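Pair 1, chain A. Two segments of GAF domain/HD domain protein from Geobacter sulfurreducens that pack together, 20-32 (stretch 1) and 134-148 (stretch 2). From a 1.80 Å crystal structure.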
# COMPACT_ATOMS: atom_id res chain seq x y z
N ASP A 20 -4.86 -8.36 2.50
CA ASP A 20 -3.78 -7.44 2.83
C ASP A 20 -4.23 -5.99 2.54
O ASP A 20 -3.95 -5.09 3.36
CB ASP A 20 -2.52 -7.75 2.04
CG ASP A 20 -1.81 -9.02 2.49
OD1 ASP A 20 -2.08 -9.52 3.62
OD2 ASP A 20 -0.98 -9.53 1.66
N LEU A 21 -4.89 -5.78 1.40
CA LEU A 21 -5.45 -4.43 1.05
C LEU A 21 -6.38 -3.93 2.15
O LEU A 21 -6.23 -2.79 2.63
CB LEU A 21 -6.18 -4.44 -0.26
CG LEU A 21 -6.97 -3.16 -0.59
CD1 LEU A 21 -6.00 -1.97 -0.78
CD2 LEU A 21 -7.83 -3.32 -1.83
N SER A 22 -7.34 -4.76 2.56
CA SER A 22 -8.30 -4.38 3.60
C SER A 22 -7.65 -4.03 4.92
O SER A 22 -7.97 -2.98 5.54
CB SER A 22 -9.39 -5.46 3.75
OG SER A 22 -10.02 -5.67 2.48
N ARG A 23 -6.68 -4.83 5.33
CA ARG A 23 -5.97 -4.55 6.58
C ARG A 23 -5.25 -3.19 6.53
O ARG A 23 -5.30 -2.36 7.49
CB ARG A 23 -4.98 -5.69 6.82
CG ARG A 23 -4.02 -5.49 7.89
CD ARG A 23 -3.22 -6.77 8.00
NE ARG A 23 -1.85 -6.47 8.37
CZ ARG A 23 -1.48 -6.21 9.60
NH1 ARG A 23 -2.38 -6.23 10.58
NH2 ARG A 23 -0.19 -5.94 9.87
N LEU A 24 -4.53 -2.96 5.44
CA LEU A 24 -3.76 -1.72 5.29
C LEU A 24 -4.67 -0.49 5.25
O LEU A 24 -4.37 0.51 5.91
CB LEU A 24 -2.90 -1.76 4.04
CG LEU A 24 -1.90 -0.64 3.88
CD1 LEU A 24 -0.99 -0.57 5.11
CD2 LEU A 24 -1.12 -0.81 2.58
N LEU A 25 -5.77 -0.57 4.49
CA LEU A 25 -6.74 0.54 4.45
C LEU A 25 -7.24 0.82 5.87
O LEU A 25 -7.28 2.01 6.25
CB LEU A 25 -7.91 0.27 3.55
CG LEU A 25 -7.55 0.24 2.07
CD1 LEU A 25 -8.75 -0.38 1.33
CD2 LEU A 25 -7.15 1.65 1.57
N ARG A 26 -7.62 -0.22 6.61
CA ARG A 26 -8.14 0.02 7.98
C ARG A 26 -7.12 0.67 8.93
O ARG A 26 -7.50 1.40 9.88
CB ARG A 26 -8.75 -1.24 8.57
CG ARG A 26 -10.13 -1.45 7.96
CD ARG A 26 -10.90 -2.65 8.48
NE ARG A 26 -11.28 -2.60 9.90
CZ ARG A 26 -12.33 -1.93 10.40
NH1 ARG A 26 -13.12 -1.21 9.63
NH2 ARG A 26 -12.58 -1.99 11.69
N LYS A 27 -5.86 0.35 8.73
CA LYS A 27 -4.77 0.94 9.50
C LYS A 27 -4.45 2.37 9.09
O LYS A 27 -3.95 3.18 9.92
CB LYS A 27 -3.54 0.09 9.37
CG LYS A 27 -3.65 -1.23 10.11
CD LYS A 27 -2.32 -1.89 10.06
CE LYS A 27 -2.39 -3.29 10.54
NZ LYS A 27 -1.00 -3.78 10.51
N LEU A 28 -4.72 2.72 7.84
CA LEU A 28 -4.38 4.06 7.36
C LEU A 28 -5.52 5.07 7.46
O LEU A 28 -5.28 6.26 7.49
CB LEU A 28 -3.95 3.98 5.87
CG LEU A 28 -2.59 3.32 5.69
CD1 LEU A 28 -2.27 3.13 4.23
CD2 LEU A 28 -1.51 4.14 6.48
N VAL A 29 -6.77 4.59 7.44
CA VAL A 29 -7.94 5.46 7.39
C VAL A 29 -8.93 4.92 8.38
O VAL A 29 -9.24 3.74 8.35
CB VAL A 29 -8.56 5.50 5.96
CG1 VAL A 29 -9.83 6.40 5.93
CG2 VAL A 29 -7.54 5.99 4.89
N LYS A 30 -9.40 5.76 9.30
CA LYS A 30 -10.41 5.32 10.30
C LYS A 30 -11.72 4.97 9.57
O LYS A 30 -12.29 5.77 8.82
CB LYS A 30 -10.65 6.42 11.35
CG LYS A 30 -9.42 6.63 12.22
CD LYS A 30 -9.58 7.74 13.29
CE LYS A 30 -8.30 7.89 14.16
NZ LYS A 30 -8.43 8.98 15.19
N THR A 31 -12.18 3.74 9.79
CA THR A 31 -13.38 3.25 9.12
C THR A 31 -14.13 2.29 10.04
O THR A 31 -13.51 1.63 10.91
CB THR A 31 -12.98 2.45 7.82
OG1 THR A 31 -12.37 1.20 8.18
CG2 THR A 31 -12.01 3.20 6.99
N ARG A 32 -15.45 2.20 9.90
CA ARG A 32 -16.21 1.18 10.60
C ARG A 32 -16.05 -0.20 9.92
O ARG A 32 -15.83 -1.25 10.57
CB ARG A 32 -17.64 1.62 10.64
CG ARG A 32 -18.60 0.72 11.37
CD ARG A 32 -19.98 1.24 11.17
NE ARG A 32 -20.96 0.33 11.74
CZ ARG A 32 -21.32 0.32 13.02
NH1 ARG A 32 -20.73 1.15 13.89
NH2 ARG A 32 -22.23 -0.54 13.45
N PRO A 134 -17.03 13.16 7.18
CA PRO A 134 -16.94 12.34 5.97
C PRO A 134 -15.48 12.09 5.55
O PRO A 134 -14.55 12.81 5.98
CB PRO A 134 -17.67 13.17 4.89
CG PRO A 134 -17.77 14.53 5.44
CD PRO A 134 -17.65 14.47 6.93
N PHE A 135 -15.26 11.07 4.73
CA PHE A 135 -13.93 10.86 4.17
C PHE A 135 -13.49 12.13 3.44
O PHE A 135 -14.23 12.67 2.60
CB PHE A 135 -13.90 9.66 3.25
CG PHE A 135 -14.28 8.34 3.91
CD1 PHE A 135 -13.36 7.62 4.65
CD2 PHE A 135 -15.56 7.86 3.81
CE1 PHE A 135 -13.72 6.42 5.24
CE2 PHE A 135 -15.94 6.66 4.41
CZ PHE A 135 -15.02 5.94 5.10
N SER A 136 -12.30 12.60 3.79
CA SER A 136 -11.67 13.82 3.20
C SER A 136 -11.01 13.52 1.84
O SER A 136 -10.77 12.35 1.47
CB SER A 136 -10.62 14.36 4.16
OG SER A 136 -9.47 13.51 4.30
N ASP A 137 -10.68 14.57 1.10
CA ASP A 137 -9.93 14.40 -0.13
C ASP A 137 -8.59 13.72 0.17
O ASP A 137 -8.14 12.91 -0.64
CB ASP A 137 -9.64 15.74 -0.79
CG ASP A 137 -10.88 16.36 -1.48
OD1 ASP A 137 -12.03 15.91 -1.26
OD2 ASP A 137 -10.64 17.35 -2.21
N ALA A 138 -7.93 14.09 1.26
CA ALA A 138 -6.65 13.46 1.61
C ALA A 138 -6.75 11.95 1.86
O ALA A 138 -5.92 11.14 1.35
CB ALA A 138 -6.03 14.12 2.84
N GLU A 139 -7.78 11.57 2.62
CA GLU A 139 -8.05 10.15 2.88
C GLU A 139 -8.42 9.42 1.59
O GLU A 139 -7.92 8.31 1.31
CB GLU A 139 -9.20 10.00 3.87
CG GLU A 139 -8.82 10.34 5.30
CD GLU A 139 -10.03 10.46 6.24
OE1 GLU A 139 -11.16 10.82 5.81
OE2 GLU A 139 -9.86 10.15 7.43
N THR A 140 -9.27 10.04 0.77
CA THR A 140 -9.71 9.44 -0.46
C THR A 140 -8.53 9.23 -1.44
O THR A 140 -8.50 8.25 -2.20
CB THR A 140 -10.90 10.23 -1.09
OG1 THR A 140 -11.96 10.26 -0.11
CG2 THR A 140 -11.40 9.55 -2.33
N ALA A 141 -7.59 10.15 -1.47
CA ALA A 141 -6.42 10.03 -2.35
C ALA A 141 -5.63 8.76 -2.03
O ALA A 141 -5.26 8.02 -2.93
CB ALA A 141 -5.53 11.24 -2.23
N ILE A 142 -5.39 8.55 -0.74
CA ILE A 142 -4.70 7.34 -0.23
C ILE A 142 -5.45 6.07 -0.61
O ILE A 142 -4.85 5.12 -1.14
CB ILE A 142 -4.52 7.40 1.29
CG1 ILE A 142 -3.58 8.59 1.62
CG2 ILE A 142 -3.95 6.02 1.77
CD1 ILE A 142 -3.49 8.95 3.06
N ILE A 143 -6.75 6.05 -0.32
CA ILE A 143 -7.61 4.94 -0.65
C ILE A 143 -7.57 4.61 -2.15
O ILE A 143 -7.34 3.46 -2.53
CB ILE A 143 -9.07 5.19 -0.17
CG1 ILE A 143 -9.11 5.21 1.40
CG2 ILE A 143 -9.98 4.11 -0.67
CD1 ILE A 143 -10.37 5.85 1.99
N ARG A 144 -7.78 5.63 -2.99
CA ARG A 144 -7.78 5.41 -4.43
C ARG A 144 -6.44 4.83 -4.93
O ARG A 144 -6.39 3.92 -5.79
CB ARG A 144 -8.09 6.75 -5.15
CG ARG A 144 -9.52 7.11 -4.98
CD ARG A 144 -9.85 8.50 -5.55
NE ARG A 144 -9.53 8.52 -6.97
CZ ARG A 144 -9.57 9.61 -7.74
NH1 ARG A 144 -9.85 10.79 -7.23
NH2 ARG A 144 -9.30 9.48 -9.01
N ASP A 145 -5.34 5.35 -4.39
CA ASP A 145 -4.01 4.85 -4.75
C ASP A 145 -3.85 3.37 -4.42
O ASP A 145 -3.45 2.55 -5.28
CB ASP A 145 -2.95 5.66 -4.03
CG ASP A 145 -2.71 7.03 -4.67
OD1 ASP A 145 -2.92 7.17 -5.88
OD2 ASP A 145 -2.18 7.92 -3.95
N LEU A 146 -4.17 3.03 -3.16
CA LEU A 146 -3.94 1.65 -2.65
C LEU A 146 -4.85 0.64 -3.38
O LEU A 146 -4.42 -0.41 -3.82
CB LEU A 146 -4.16 1.60 -1.15
CG LEU A 146 -3.04 2.26 -0.34
CD1 LEU A 146 -3.23 2.02 1.16
CD2 LEU A 146 -1.67 1.81 -0.75
N VAL A 147 -6.09 1.03 -3.63
CA VAL A 147 -7.03 0.21 -4.36
C VAL A 147 -6.55 0.03 -5.79
O VAL A 147 -6.67 -1.03 -6.35
CB VAL A 147 -8.47 0.77 -4.31
CG1 VAL A 147 -9.47 0.05 -5.29
CG2 VAL A 147 -8.97 0.75 -2.88
N SER A 148 -5.99 1.08 -6.39
CA SER A 148 -5.51 0.97 -7.75
C SER A 148 -4.33 0.06 -7.84
O SER A 148 -4.20 -0.67 -8.82
CB SER A 148 -5.18 2.32 -8.35
OG SER A 148 -6.39 3.05 -8.40
O HOH W 1 -8.69 8.65 9.12

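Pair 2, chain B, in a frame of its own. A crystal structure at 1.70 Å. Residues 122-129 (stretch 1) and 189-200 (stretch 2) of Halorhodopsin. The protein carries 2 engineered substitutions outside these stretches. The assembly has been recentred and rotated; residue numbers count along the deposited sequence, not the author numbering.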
# COMPACT_ATOMS: atom_id res chain seq x y z
N ALA B 122 15.23 -4.77 -4.27
CA ALA B 122 16.59 -5.29 -4.19
C ALA B 122 17.29 -5.19 -5.54
O ALA B 122 18.43 -4.73 -5.64
CB ALA B 122 16.58 -6.75 -3.72
N LEU B 123 16.60 -5.62 -6.60
CA LEU B 123 17.15 -5.58 -7.95
C LEU B 123 17.36 -4.12 -8.38
O LEU B 123 18.35 -3.80 -9.04
CB LEU B 123 16.18 -6.25 -8.92
CG LEU B 123 16.70 -7.14 -10.05
CD1 LEU B 123 15.74 -7.02 -11.21
CD2 LEU B 123 18.10 -6.74 -10.49
N GLY B 124 16.42 -3.26 -8.01
CA GLY B 124 16.52 -1.85 -8.38
C GLY B 124 17.70 -1.15 -7.73
O GLY B 124 18.39 -0.36 -8.38
N LEU B 125 17.93 -1.43 -6.45
CA LEU B 125 19.06 -0.83 -5.74
C LEU B 125 20.35 -1.33 -6.38
O LEU B 125 21.25 -0.54 -6.67
CB LEU B 125 19.01 -1.22 -4.26
CG LEU B 125 17.84 -0.67 -3.45
CD1 LEU B 125 17.83 -1.27 -2.05
CD2 LEU B 125 17.94 0.85 -3.38
N LEU B 126 20.43 -2.63 -6.62
CA LEU B 126 21.62 -3.21 -7.24
C LEU B 126 21.93 -2.53 -8.56
O LEU B 126 23.08 -2.21 -8.86
CB LEU B 126 21.40 -4.71 -7.47
CG LEU B 126 22.55 -5.47 -8.14
CD1 LEU B 126 23.79 -5.43 -7.25
CD2 LEU B 126 22.13 -6.91 -8.38
N ALA B 127 20.89 -2.30 -9.36
CA ALA B 127 21.04 -1.66 -10.66
C ALA B 127 21.09 -0.14 -10.55
O ALA B 127 21.33 0.55 -11.54
CB ALA B 127 19.90 -2.08 -11.58
N ASP B 128 20.86 0.38 -9.35
CA ASP B 128 20.89 1.82 -9.11
C ASP B 128 20.05 2.58 -10.15
O ASP B 128 20.55 3.47 -10.84
CB ASP B 128 22.33 2.32 -9.14
CG ASP B 128 22.47 3.75 -8.67
OD1 ASP B 128 21.97 4.05 -7.56
OD2 ASP B 128 23.07 4.57 -9.39
N VAL B 129 18.77 2.22 -10.23
CA VAL B 129 17.86 2.84 -11.19
C VAL B 129 17.27 4.14 -10.65
O VAL B 129 17.43 4.46 -9.47
CB VAL B 129 16.70 1.88 -11.54
CG1 VAL B 129 17.26 0.56 -12.06
CG2 VAL B 129 15.83 1.65 -10.32
N SER B 189 25.68 1.45 -16.37
CA SER B 189 26.35 2.65 -15.88
C SER B 189 26.74 2.46 -14.41
O SER B 189 27.63 3.16 -13.91
CB SER B 189 25.42 3.86 -16.01
OG SER B 189 24.26 3.71 -15.21
N ALA B 190 26.10 1.52 -13.74
CA ALA B 190 26.38 1.25 -12.34
C ALA B 190 27.45 0.18 -12.17
O ALA B 190 27.89 -0.10 -11.06
CB ALA B 190 25.10 0.82 -11.62
N GLY B 191 27.88 -0.41 -13.28
CA GLY B 191 28.89 -1.44 -13.24
C GLY B 191 28.39 -2.77 -12.70
O GLY B 191 29.18 -3.60 -12.25
N THR B 192 27.07 -2.98 -12.75
CA THR B 192 26.47 -4.22 -12.25
C THR B 192 25.72 -4.98 -13.35
O THR B 192 24.84 -5.79 -13.05
CB THR B 192 25.49 -3.93 -11.10
OG1 THR B 192 24.54 -2.94 -11.52
CG2 THR B 192 26.22 -3.44 -9.87
N ALA B 193 26.07 -4.72 -14.60
CA ALA B 193 25.43 -5.36 -15.75
C ALA B 193 25.51 -6.89 -15.76
O ALA B 193 24.55 -7.56 -16.15
CB ALA B 193 26.01 -4.80 -17.04
N GLU B 194 26.65 -7.43 -15.36
CA GLU B 194 26.86 -8.88 -15.34
C GLU B 194 25.90 -9.62 -14.40
O GLU B 194 25.25 -10.58 -14.80
CB GLU B 194 28.30 -9.20 -14.94
CG GLU B 194 28.67 -8.78 -13.52
CD GLU B 194 28.37 -7.31 -13.23
OE1 GLU B 194 29.04 -6.43 -13.81
OE2 GLU B 194 27.44 -7.05 -12.43
N ILE B 195 25.83 -9.17 -13.15
CA ILE B 195 24.94 -9.81 -12.18
C ILE B 195 23.48 -9.50 -12.50
O ILE B 195 22.60 -10.34 -12.32
CB ILE B 195 25.28 -9.36 -10.74
CG1 ILE B 195 24.33 -10.03 -9.74
CG2 ILE B 195 25.22 -7.84 -10.63
CD1 ILE B 195 24.40 -11.56 -9.76
N PHE B 196 23.22 -8.29 -12.99
CA PHE B 196 21.86 -7.91 -13.35
C PHE B 196 21.33 -8.82 -14.45
O PHE B 196 20.20 -9.30 -14.37
CB PHE B 196 21.82 -6.46 -13.84
CG PHE B 196 20.45 -6.02 -14.31
CD1 PHE B 196 19.45 -5.72 -13.39
CD2 PHE B 196 20.16 -5.95 -15.67
CE1 PHE B 196 18.17 -5.35 -13.82
CE2 PHE B 196 18.88 -5.58 -16.11
CZ PHE B 196 17.89 -5.29 -15.18
N ASP B 197 22.14 -9.04 -15.48
CA ASP B 197 21.74 -9.89 -16.60
C ASP B 197 21.43 -11.32 -16.14
O ASP B 197 20.51 -11.96 -16.66
CB ASP B 197 22.83 -9.92 -17.68
CG ASP B 197 22.93 -8.61 -18.44
OD1 ASP B 197 21.95 -7.84 -18.45
OD2 ASP B 197 23.98 -8.35 -19.06
N THR B 198 22.19 -11.82 -15.18
CA THR B 198 21.96 -13.15 -14.64
C THR B 198 20.63 -13.17 -13.89
O THR B 198 19.78 -14.04 -14.10
CB THR B 198 23.08 -13.56 -13.66
OG1 THR B 198 24.29 -13.77 -14.39
CG2 THR B 198 22.71 -14.83 -12.90
N LEU B 199 20.45 -12.19 -13.01
CA LEU B 199 19.23 -12.10 -12.20
C LEU B 199 18.00 -11.82 -13.04
O LEU B 199 16.89 -12.25 -12.70
CB LEU B 199 19.40 -11.03 -11.12
CG LEU B 199 20.50 -11.31 -10.08
CD1 LEU B 199 20.59 -10.16 -9.10
CD2 LEU B 199 20.20 -12.62 -9.35
N ARG B 200 18.18 -11.08 -14.13
CA ARG B 200 17.06 -10.75 -15.01
C ARG B 200 16.49 -12.01 -15.66
O ARG B 200 15.27 -12.14 -15.78
CB ARG B 200 17.52 -9.77 -16.09
CG ARG B 200 16.46 -9.41 -17.10
CD ARG B 200 16.93 -8.28 -18.00
NE ARG B 200 18.06 -8.65 -18.85
CZ ARG B 200 18.56 -7.87 -19.80
NH1 ARG B 200 18.04 -6.67 -20.01
NH2 ARG B 200 19.56 -8.29 -20.56

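Two helices that run in nearly opposite directions, the end of one beside the start of the other, form a recurrent arrangement, and pairs 1 and 2 build it on almost the same backbone. The central 14 residues superpose with an RMSD of 1.0 Å. The helix axes approach to 10.6 Å in pair 1 and 10.3 Å in pair 2, with angles of 166° and 157° between their N-to-C directions. In both, the first helix ends beside the early turns of the second, so that V29(A) and A127(B), which match, face E139(A) and T192(B), which also match.

The closest side-chain match is a leucine on the second helix. L146(A) and L199(B) coincide to 0.4 Å at CA and 0.7 Å between side-chain centres, and share the m, t rotamer. In pair 1 this leucine is a knob held among L21(A), L24(A), L25(A) and L28(A), its CD1 3.4 Å from CD1 of L28(A). In pair 2, CD1 of L199(B) lies 3.7 Å from CD2 of L126(B), the counterpart of L28(A), although the two leucines differ in rotamer: m, t in L28(A), t, p in L126(B). Each also reaches the matched isoleucine, I142(A) or I195(B).

One turn away, the same space is filled differently. I143(A) matches F196(B), and V29(A) matches A127(B). In pair 1 the branched valine spans the gap, its CG2 3.9 Å from CG1 of I143(A). In pair 2 the phenylalanine supplies the bulk: its CD1 lies 4.1 Å from CB of the small A127(B), while CD2 of L123(B) approaches the ring edge, 3.4 Å from CD1 of F196(B). L25(A), the match of L123(B), meets its smaller partner with CD2 4.1 Å from CG1 of I143(A).

The polar link between the stretches also differs, where the first helix ends. T192(B) turns its side chain toward the first helix, and its OG1 donates to O of L126(B) at 3.1 Å, a direct hydrogen bond between the stretches. E139(A), at the matched position, forms no direct one; a water bridges instead, accepting from N of K30(A) at 3.0 Å and donating to OE2 of E139(A) at 2.5 Å. The glutamate also accepts from N of S136(A) through OE1 at 2.9 Å, while its own N donates to OG of S136(A) at 3.1 Å, a capping bond. The principle is that a common backbone fixes where side chains meet, while bulk and polar links can be supplied in different ways.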